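Local coordinates for protein GH127 beta-L-arabinofuranoside (Geobacillus stearothermophilus, PDB 4QK0) that probably hydrolyses beta-L-arabinofuranosides, releasing L-arabinose as a glycoside hydrolase of family 127, at residues Ala150-Phe155 against Leu199-Val204; Ile254-Gln259 against Glu286-Ala291. All coordinates share one frame; numbering follows the deposited sequence.

Contact 1. Residues Ala150-Phe155 against Leu199-Val204; sequences AAVAYF and LKLYEV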
ATOM      1  N   ALA A 150     -26.545   5.239 -25.936  1.00 22.05           N
ATOM      2  CA  ALA A 150     -26.299   6.426 -26.763  1.00 24.66           C
ATOM      3  C   ALA A 150     -27.505   6.645 -27.706  1.00 24.63           C
ATOM      4  O   ALA A 150     -27.919   7.765 -27.928  1.00 24.40           O
ATOM      5  CB  ALA A 150     -25.045   6.234 -27.604  1.00 25.09           C
ATOM      6  N   ALA A 151     -27.994   5.553 -28.280  1.00 22.91           N
ATOM      7  CA  ALA A 151     -29.132   5.586 -29.196  1.00 25.24           C
ATOM      8  C   ALA A 151     -30.412   6.095 -28.524  1.00 24.96           C
ATOM      9  O   ALA A 151     -31.117   6.947 -29.068  1.00 24.57           O
ATOM     10  CB  ALA A 151     -29.358   4.218 -29.825  1.00 25.17           C
ATOM     11  N   VAL A 152     -30.660   5.643 -27.304  1.00 25.91           N
ATOM     12  CA  VAL A 152     -31.796   6.156 -26.535  1.00 26.23           C
ATOM     13  C   VAL A 152     -31.656   7.655 -26.331  1.00 27.13           C
ATOM     14  O   VAL A 152     -32.593   8.436 -26.589  1.00 28.95           O
ATOM     15  CB  VAL A 152     -31.937   5.453 -25.163  1.00 24.81           C
ATOM     16  CG1 VAL A 152     -32.983   6.148 -24.282  1.00 24.08           C
ATOM     17  CG2 VAL A 152     -32.322   4.012 -25.364  1.00 24.13           C
ATOM     18  N   ALA A 153     -30.485   8.064 -25.868  1.00 25.63           N
ATOM     19  CA  ALA A 153     -30.259   9.465 -25.615  1.00 24.41           C
ATOM     20  C   ALA A 153     -30.403  10.323 -26.883  1.00 25.46           C
ATOM     21  O   ALA A 153     -30.880  11.454 -26.817  1.00 25.96           O
ATOM     22  CB  ALA A 153     -28.885   9.698 -24.988  1.00 23.97           C
ATOM     23  N   TYR A 154     -29.872   9.820 -27.978  1.00 25.49           N
ATOM     24  CA  TYR A 154     -29.849  10.555 -29.210  1.00 28.26           C
ATOM     25  C   TYR A 154     -31.298  10.699 -29.735  1.00 28.60           C
ATOM     26  O   TYR A 154     -31.667  11.738 -30.238  1.00 26.63           O
ATOM     27  CB  TYR A 154     -28.918   9.851 -30.234  1.00 30.10           C
ATOM     28  CG  TYR A 154     -28.581  10.735 -31.403  1.00 36.19           C
ATOM     29  CD1 TYR A 154     -27.631  11.734 -31.280  1.00 37.80           C
ATOM     30  CD2 TYR A 154     -29.254  10.615 -32.626  1.00 39.67           C
ATOM     31  CE1 TYR A 154     -27.333  12.583 -32.328  1.00 39.28           C
ATOM     32  CE2 TYR A 154     -28.959  11.450 -33.689  1.00 35.51           C
ATOM     33  CZ  TYR A 154     -27.995  12.435 -33.533  1.00 39.24           C
ATOM     34  OH  TYR A 154     -27.672  13.302 -34.559  1.00 35.44           O
ATOM     35  N   PHE A 155     -32.113   9.662 -29.579  1.00 30.68           N
ATOM     36  CA  PHE A 155     -33.525   9.781 -29.910  1.00 31.94           C
ATOM     37  C   PHE A 155     -34.272  10.848 -29.108  1.00 31.73           C
ATOM     38  O   PHE A 155     -34.989  11.681 -29.665  1.00 34.28           O
ATOM     39  CB  PHE A 155     -34.223   8.455 -29.726  1.00 32.30           C
ATOM     40  CG  PHE A 155     -35.684   8.541 -29.996  1.00 33.83           C
ATOM     41  CD1 PHE A 155     -36.140   8.873 -31.275  1.00 35.99           C
ATOM     42  CD2 PHE A 155     -36.604   8.351 -28.989  1.00 33.24           C
ATOM     43  CE1 PHE A 155     -37.488   9.001 -31.541  1.00 36.59           C
ATOM     44  CE2 PHE A 155     -37.964   8.464 -29.249  1.00 34.40           C
ATOM     45  CZ  PHE A 155     -38.401   8.779 -30.520  1.00 37.07           C
ATOM     46  N   LEU A 199     -32.948  -1.454 -19.667  1.00 26.76           N
ATOM     47  CA  LEU A 199     -34.047  -0.721 -19.020  1.00 30.52           C
ATOM     48  C   LEU A 199     -34.339   0.565 -19.738  1.00 30.20           C
ATOM     49  O   LEU A 199     -35.475   0.970 -19.850  1.00 28.61           O
ATOM     50  CB  LEU A 199     -33.761  -0.378 -17.550  1.00 33.34           C
ATOM     51  CG  LEU A 199     -33.478  -1.515 -16.598  1.00 40.43           C
ATOM     52  CD1 LEU A 199     -33.362  -1.014 -15.153  1.00 45.74           C
ATOM     53  CD2 LEU A 199     -34.605  -2.530 -16.685  1.00 45.81           C
ATOM     54  N   LYS A 200     -33.305   1.277 -20.147  1.00 30.71           N
ATOM     55  CA  LYS A 200     -33.537   2.542 -20.814  1.00 30.54           C
ATOM     56  C   LYS A 200     -34.212   2.296 -22.146  1.00 26.45           C
ATOM     57  O   LYS A 200     -35.049   3.072 -22.590  1.00 24.95           O
ATOM     58  CB  LYS A 200     -32.207   3.308 -20.951  1.00 37.08           C
ATOM     59  CG  LYS A 200     -31.923   4.294 -19.790  1.00 40.23           C
ATOM     60  CD  LYS A 200     -30.466   4.355 -19.324  1.00 45.25           C
ATOM     61  CE  LYS A 200     -29.936   5.771 -19.025  1.00 48.19           C
ATOM     62  NZ  LYS A 200     -28.850   6.222 -19.992  1.00 45.69           N
ATOM     63  N   LEU A 201     -33.799   1.249 -22.829  1.00 24.68           N
ATOM     64  CA  LEU A 201     -34.332   0.954 -24.118  1.00 26.62           C
ATOM     65  C   LEU A 201     -35.843   0.585 -23.965  1.00 30.59           C
ATOM     66  O   LEU A 201     -36.677   0.951 -24.806  1.00 27.54           O
ATOM     67  CB  LEU A 201     -33.604  -0.224 -24.739  1.00 27.45           C
ATOM     68  CG  LEU A 201     -33.968  -0.574 -26.178  1.00 29.56           C
ATOM     69  CD1 LEU A 201     -33.691   0.569 -27.127  1.00 29.50           C
ATOM     70  CD2 LEU A 201     -33.212  -1.818 -26.623  1.00 30.74           C
ATOM     71  N   TYR A 202     -36.160  -0.151 -22.900  1.00 33.78           N
ATOM     72  CA  TYR A 202     -37.535  -0.448 -22.553  1.00 35.41           C
ATOM     73  C   TYR A 202     -38.354   0.827 -22.312  1.00 34.12           C
ATOM     74  O   TYR A 202     -39.448   0.940 -22.824  1.00 31.86           O
ATOM     75  CB  TYR A 202     -37.605  -1.361 -21.348  1.00 37.75           C
ATOM     76  CG  TYR A 202     -38.988  -1.443 -20.785  1.00 39.41           C
ATOM     77  CD1 TYR A 202     -40.004  -2.159 -21.457  1.00 41.39           C
ATOM     78  CD2 TYR A 202     -39.308  -0.795 -19.614  1.00 40.63           C
ATOM     79  CE1 TYR A 202     -41.297  -2.229 -20.949  1.00 42.28           C
ATOM     80  CE2 TYR A 202     -40.605  -0.843 -19.101  1.00 43.66           C
ATOM     81  CZ  TYR A 202     -41.593  -1.551 -19.769  1.00 45.70           C
ATOM     82  OH  TYR A 202     -42.852  -1.584 -19.232  1.00 51.14           O
ATOM     83  N   GLU A 203     -37.791   1.784 -21.594  1.00 34.31           N
ATOM     84  CA  GLU A 203     -38.513   2.996 -21.242  1.00 36.26           C
ATOM     85  C   GLU A 203     -38.853   3.770 -22.463  1.00 37.92           C
ATOM     86  O   GLU A 203     -39.848   4.443 -22.504  1.00 40.17           O
ATOM     87  CB  GLU A 203     -37.702   3.908 -20.351  1.00 38.02           C
ATOM     88  CG  GLU A 203     -37.637   3.473 -18.908  1.00 43.01           C
ATOM     89  CD  GLU A 203     -36.423   4.016 -18.124  1.00 47.20           C
ATOM     90  OE1 GLU A 203     -35.541   4.755 -18.645  1.00 45.99           O
ATOM     91  OE2 GLU A 203     -36.361   3.674 -16.938  1.00 48.13           O
ATOM     92  N   VAL A 204     -38.026   3.697 -23.490  1.00 38.49           N
ATOM     93  CA  VAL A 204     -38.283   4.519 -24.649  1.00 34.33           C
ATOM     94  C   VAL A 204     -39.082   3.773 -25.683  1.00 30.07           C
ATOM     95  O   VAL A 204     -39.659   4.401 -26.523  1.00 33.48           O
ATOM     96  CB  VAL A 204     -36.958   5.124 -25.219  1.00 35.96           C
ATOM     97  CG1 VAL A 204     -36.284   4.200 -26.201  1.00 34.79           C
ATOM     98  CG2 VAL A 204     -37.220   6.456 -25.850  1.00 40.67           C
TER
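Two helices of the (alpha/alpha)6-barrel catalytic domain, 140-158 and 194-205, lie side by side here, pointing the same way and crossing at 32° with their axes 9.6 Å apart. Helix 162-177 comes between them in the chain. V152 points its side chain at the other helix and packs on it. Its CG1 is anti to the backbone N, which sets CG2 beside that N and carries it onto the backbone of the other helix, 3.9 Å from L201 CA. The same methyl has L201 CD1 and V204 CG1 as apolar neighbours, each 4.1 Å from V152 CG2, so one branch of the valine is gripped by two side chains and a main chain. K200 meets this valine with its carbonyl O, 4.0 Å from V152 CG2, and with CB; its NZ runs on to a salt bridge with E149, three residues before V152 on the same helix. Towards the C-terminal ends F155 and V204 cross obliquely. The phenyl ring, its CG anti to the backbone N, presents an edge rather than a face: V204 CG2 lies near the ring plane, 3.7 Å from F155 CD2 and 4.0 Å from F155 CE2.

Contact 2. Residues Ile254-Gln259 against Glu286-Ala291; sequences IPVREQ and ESLKQA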
ATOM      1  N   ILE A 254     -22.045 -15.343  -6.431  1.00 33.43           N
ATOM      2  CA  ILE A 254     -23.316 -15.848  -5.927  1.00 33.78           C
ATOM      3  C   ILE A 254     -24.432 -14.976  -6.494  1.00 31.18           C
ATOM      4  O   ILE A 254     -24.184 -13.885  -6.952  1.00 29.18           O
ATOM      5  CB  ILE A 254     -23.402 -15.760  -4.374  1.00 36.04           C
ATOM      6  CG1 ILE A 254     -23.302 -14.295  -3.905  1.00 34.65           C
ATOM      7  CG2 ILE A 254     -22.344 -16.619  -3.722  1.00 37.51           C
ATOM      8  CD1 ILE A 254     -23.106 -14.130  -2.397  1.00 40.41           C
ATOM      9  N   PRO A 255     -25.678 -15.438  -6.407  1.00 28.23           N
ATOM     10  CA  PRO A 255     -26.726 -14.671  -7.002  1.00 27.17           C
ATOM     11  C   PRO A 255     -26.892 -13.320  -6.347  1.00 27.32           C
ATOM     12  O   PRO A 255     -26.610 -13.168  -5.165  1.00 29.42           O
ATOM     13  CB  PRO A 255     -27.969 -15.581  -6.823  1.00 29.17           C
ATOM     14  CG  PRO A 255     -27.412 -16.986  -6.789  1.00 29.05           C
ATOM     15  CD  PRO A 255     -26.115 -16.802  -6.023  1.00 30.59           C
ATOM     16  N   VAL A 256     -27.399 -12.353  -7.104  1.00 25.20           N
ATOM     17  CA  VAL A 256     -27.364 -10.986  -6.635  1.00 28.25           C
ATOM     18  C   VAL A 256     -28.140 -10.768  -5.340  1.00 31.76           C
ATOM     19  O   VAL A 256     -27.682  -9.997  -4.508  1.00 28.06           O
ATOM     20  CB  VAL A 256     -27.822  -9.966  -7.662  1.00 28.86           C
ATOM     21  CG1 VAL A 256     -26.937 -10.068  -8.897  1.00 28.06           C
ATOM     22  CG2 VAL A 256     -29.283 -10.157  -8.022  1.00 32.49           C
ATOM     23  N   ARG A 257     -29.251 -11.491  -5.144  1.00 29.57           N
ATOM     24  CA  ARG A 257     -30.034 -11.351  -3.927  1.00 33.40           C
ATOM     25  C   ARG A 257     -29.306 -11.897  -2.700  1.00 30.80           C
ATOM     26  O   ARG A 257     -29.640 -11.526  -1.602  1.00 37.12           O
ATOM     27  CB  ARG A 257     -31.442 -11.990  -4.051  1.00 35.54           C
ATOM     28  CG  ARG A 257     -32.353 -11.308  -5.063  1.00 36.04           C
ATOM     29  CD  ARG A 257     -33.538 -12.172  -5.457  1.00 33.24           C
ATOM     30  NE  ARG A 257     -34.373 -11.568  -6.506  1.00 30.21           N
ATOM     31  CZ  ARG A 257     -34.097 -11.620  -7.792  1.00 33.55           C
ATOM     32  NH1 ARG A 257     -32.956 -12.170  -8.216  1.00 37.45           N
ATOM     33  NH2 ARG A 257     -34.917 -11.067  -8.683  1.00 35.29           N
ATOM     34  N   GLU A 258     -28.297 -12.726  -2.871  1.00 30.53           N
ATOM     35  CA  GLU A 258     -27.527 -13.174  -1.719  1.00 31.58           C
ATOM     36  C   GLU A 258     -26.279 -12.299  -1.447  1.00 32.00           C
ATOM     37  O   GLU A 258     -25.556 -12.550  -0.495  1.00 32.62           O
ATOM     38  CB  GLU A 258     -27.080 -14.602  -1.949  1.00 35.32           C
ATOM     39  CG  GLU A 258     -28.276 -15.516  -2.080  1.00 41.79           C
ATOM     40  CD  GLU A 258     -27.930 -16.915  -2.590  1.00 47.66           C
ATOM     41  OE1 GLU A 258     -28.784 -17.450  -3.329  1.00 55.40           O
ATOM     42  OE2 GLU A 258     -26.845 -17.489  -2.283  1.00 44.85           O
ATOM     43  N   GLN A 259     -26.019 -11.305  -2.298  1.00 30.54           N
ATOM     44  CA  GLN A 259     -24.904 -10.362  -2.098  1.00 27.62           C
ATOM     45  C   GLN A 259     -25.303  -9.304  -1.080  1.00 28.26           C
ATOM     46  O   GLN A 259     -26.169  -8.442  -1.326  1.00 28.09           O
ATOM     47  CB  GLN A 259     -24.449  -9.741  -3.443  1.00 24.96           C
ATOM     48  CG  GLN A 259     -23.847 -10.781  -4.346  1.00 24.28           C
ATOM     49  CD  GLN A 259     -23.318 -10.221  -5.655  1.00 28.81           C
ATOM     50  OE1 GLN A 259     -22.859  -9.060  -5.729  1.00 25.61           O
ATOM     51  NE2 GLN A 259     -23.407 -11.029  -6.715  1.00 26.95           N
ATOM     52  N   GLU A 286     -39.876  -7.122  -4.384  1.00 42.62           N
ATOM     53  CA  GLU A 286     -39.499  -6.707  -3.038  1.00 39.88           C
ATOM     54  C   GLU A 286     -38.144  -7.307  -2.603  1.00 38.71           C
ATOM     55  O   GLU A 286     -37.406  -6.668  -1.884  1.00 44.10           O
ATOM     56  CB  GLU A 286     -40.612  -7.097  -2.014  1.00 41.81           C
ATOM     57  CG  GLU A 286     -40.325  -6.695  -0.559  1.00 45.68           C
ATOM     58  CD  GLU A 286     -40.161  -5.165  -0.370  1.00 53.48           C
ATOM     59  OE1 GLU A 286     -40.870  -4.373  -1.043  1.00 60.38           O
ATOM     60  OE2 GLU A 286     -39.324  -4.731   0.446  1.00 57.19           O
ATOM     61  N   SER A 287     -37.862  -8.526  -3.023  1.00 36.36           N
ATOM     62  CA  SER A 287     -36.649  -9.199  -2.665  1.00 40.31           C
ATOM     63  C   SER A 287     -35.428  -8.459  -3.285  1.00 40.54           C
ATOM     64  O   SER A 287     -34.361  -8.352  -2.669  1.00 36.53           O
ATOM     65  CB  SER A 287     -36.683 -10.663  -3.148  1.00 39.46           C
ATOM     66  OG  SER A 287     -36.589 -10.755  -4.588  1.00 42.52           O
ATOM     67  N   LEU A 288     -35.624  -7.952  -4.490  1.00 33.73           N
ATOM     68  CA  LEU A 288     -34.603  -7.244  -5.172  1.00 36.37           C
ATOM     69  C   LEU A 288     -34.447  -5.833  -4.575  1.00 32.51           C
ATOM     70  O   LEU A 288     -33.337  -5.338  -4.398  1.00 32.27           O
ATOM     71  CB  LEU A 288     -34.926  -7.211  -6.657  1.00 35.24           C
ATOM     72  CG  LEU A 288     -33.816  -6.989  -7.650  1.00 38.38           C
ATOM     73  CD1 LEU A 288     -32.662  -7.941  -7.408  1.00 39.30           C
ATOM     74  CD2 LEU A 288     -34.399  -7.181  -9.055  1.00 36.09           C
ATOM     75  N   LYS A 289     -35.556  -5.233  -4.219  1.00 28.41           N
ATOM     76  CA  LYS A 289     -35.553  -3.970  -3.539  1.00 31.95           C
ATOM     77  C   LYS A 289     -34.747  -4.026  -2.246  1.00 30.96           C
ATOM     78  O   LYS A 289     -33.972  -3.129  -1.964  1.00 29.93           O
ATOM     79  CB  LYS A 289     -36.979  -3.538  -3.216  1.00 32.86           C
ATOM     80  CG  LYS A 289     -37.093  -2.250  -2.426  1.00 35.98           C
ATOM     81  CD  LYS A 289     -38.530  -1.744  -2.354  1.00 37.96           C
ATOM     82  CE  LYS A 289     -38.645  -0.724  -1.237  1.00 44.61           C
ATOM     83  NZ  LYS A 289     -39.820   0.156  -1.394  1.00 49.79           N
ATOM     84  N   GLN A 290     -34.967  -5.061  -1.466  1.00 32.01           N
ATOM     85  CA  GLN A 290     -34.263  -5.237  -0.203  1.00 36.39           C
ATOM     86  C   GLN A 290     -32.798  -5.513  -0.406  1.00 29.93           C
ATOM     87  O   GLN A 290     -32.000  -4.998   0.332  1.00 29.41           O
ATOM     88  CB  GLN A 290     -34.858  -6.382   0.599  1.00 40.54           C
ATOM     89  CG  GLN A 290     -36.010  -5.883   1.454  1.00 52.51           C
ATOM     90  CD  GLN A 290     -36.855  -7.009   2.003  1.00 58.44           C
ATOM     91  OE1 GLN A 290     -36.420  -8.167   2.056  1.00 65.68           O
ATOM     92  NE2 GLN A 290     -38.085  -6.685   2.392  1.00 68.70           N
ATOM     93  N   ALA A 291     -32.457  -6.303  -1.417  1.00 28.97           N
ATOM     94  CA  ALA A 291     -31.050  -6.538  -1.758  1.00 28.87           C
ATOM     95  C   ALA A 291     -30.347  -5.216  -2.077  1.00 26.93           C
ATOM     96  O   ALA A 291     -29.284  -4.945  -1.559  1.00 28.30           O
ATOM     97  CB  ALA A 291     -30.926  -7.497  -2.915  1.00 28.35           C
TER
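A short 3-10 turn, 256-258, rests against the beginning of helix 286-302, and the nearest pair of CA atoms, R257 and A291, is 5.4 Å apart. The turn is closed by E258 N bonding to P255 O and Q259 N to V256 O, while Q259 NE2 reaches round to I254 O. A291 has just a methyl to offer, and that is what allows so close an approach: its CB sits 4.1 Å from R257 CA. R257 then runs alongside the helix, extended from CG to NE, and chi4 of 82° swings the guanidinium roughly square to the chain. In this orientation NE points to S287 OG, which lies in the guanidinium plane, at 3.0 Å from R257 NE with an N-H...O angle of 145°. L288 takes one face of the same group, its CD1 standing 3.9 Å above the plane, over the centre, and its CD2 is 3.9 Å from R257 NH2. This belongs to the helical catalytic domain, an (alpha/alpha)6 barrel, where the loop that follows helix 227-234 and leads to strand 264-265 is pinned to the start of a later barrel helix. NH1 makes a salt bridge to D219 and NH2 another to D285, whose OD1 accepts from L288 N in an N-cap arrangement and also bonds S287 OG, so the acid positions the serine as well as pairing with the arginine. An alanine here in place of R257 would take away the guanidinium that D219, D285 and S287 hold, and would probably loosen the turn from the helix start. Next to R257 in the chain, V256 crosses L288 obliquely, and its CG2, in the crowded position between N and the carbonyl carbon, meets L288 CD1 at 4.1 Å.

How the contacts relate
Both contacts belong to the helical catalytic domain, with centres about 26 Å apart and nearest atoms about 9 Å apart. They share no segment, but helix 208-220 touches both: it packs on L199, L201 and Y202 in contact 1 and on V256, R257 and L288 in contact 2. Contact 1 joins helix to helix through apolar branches, with V152 and L201 buried, V204, F155 and K200 partly exposed. Contact 2 joins a loop turn to a helix start and mixes buried V256, L288 and A291 with a polar margin of R257 and S287, the latter exposed. K200's ion pair lies beside the apolar packing, whereas the R257 side chain carries much of contact 2.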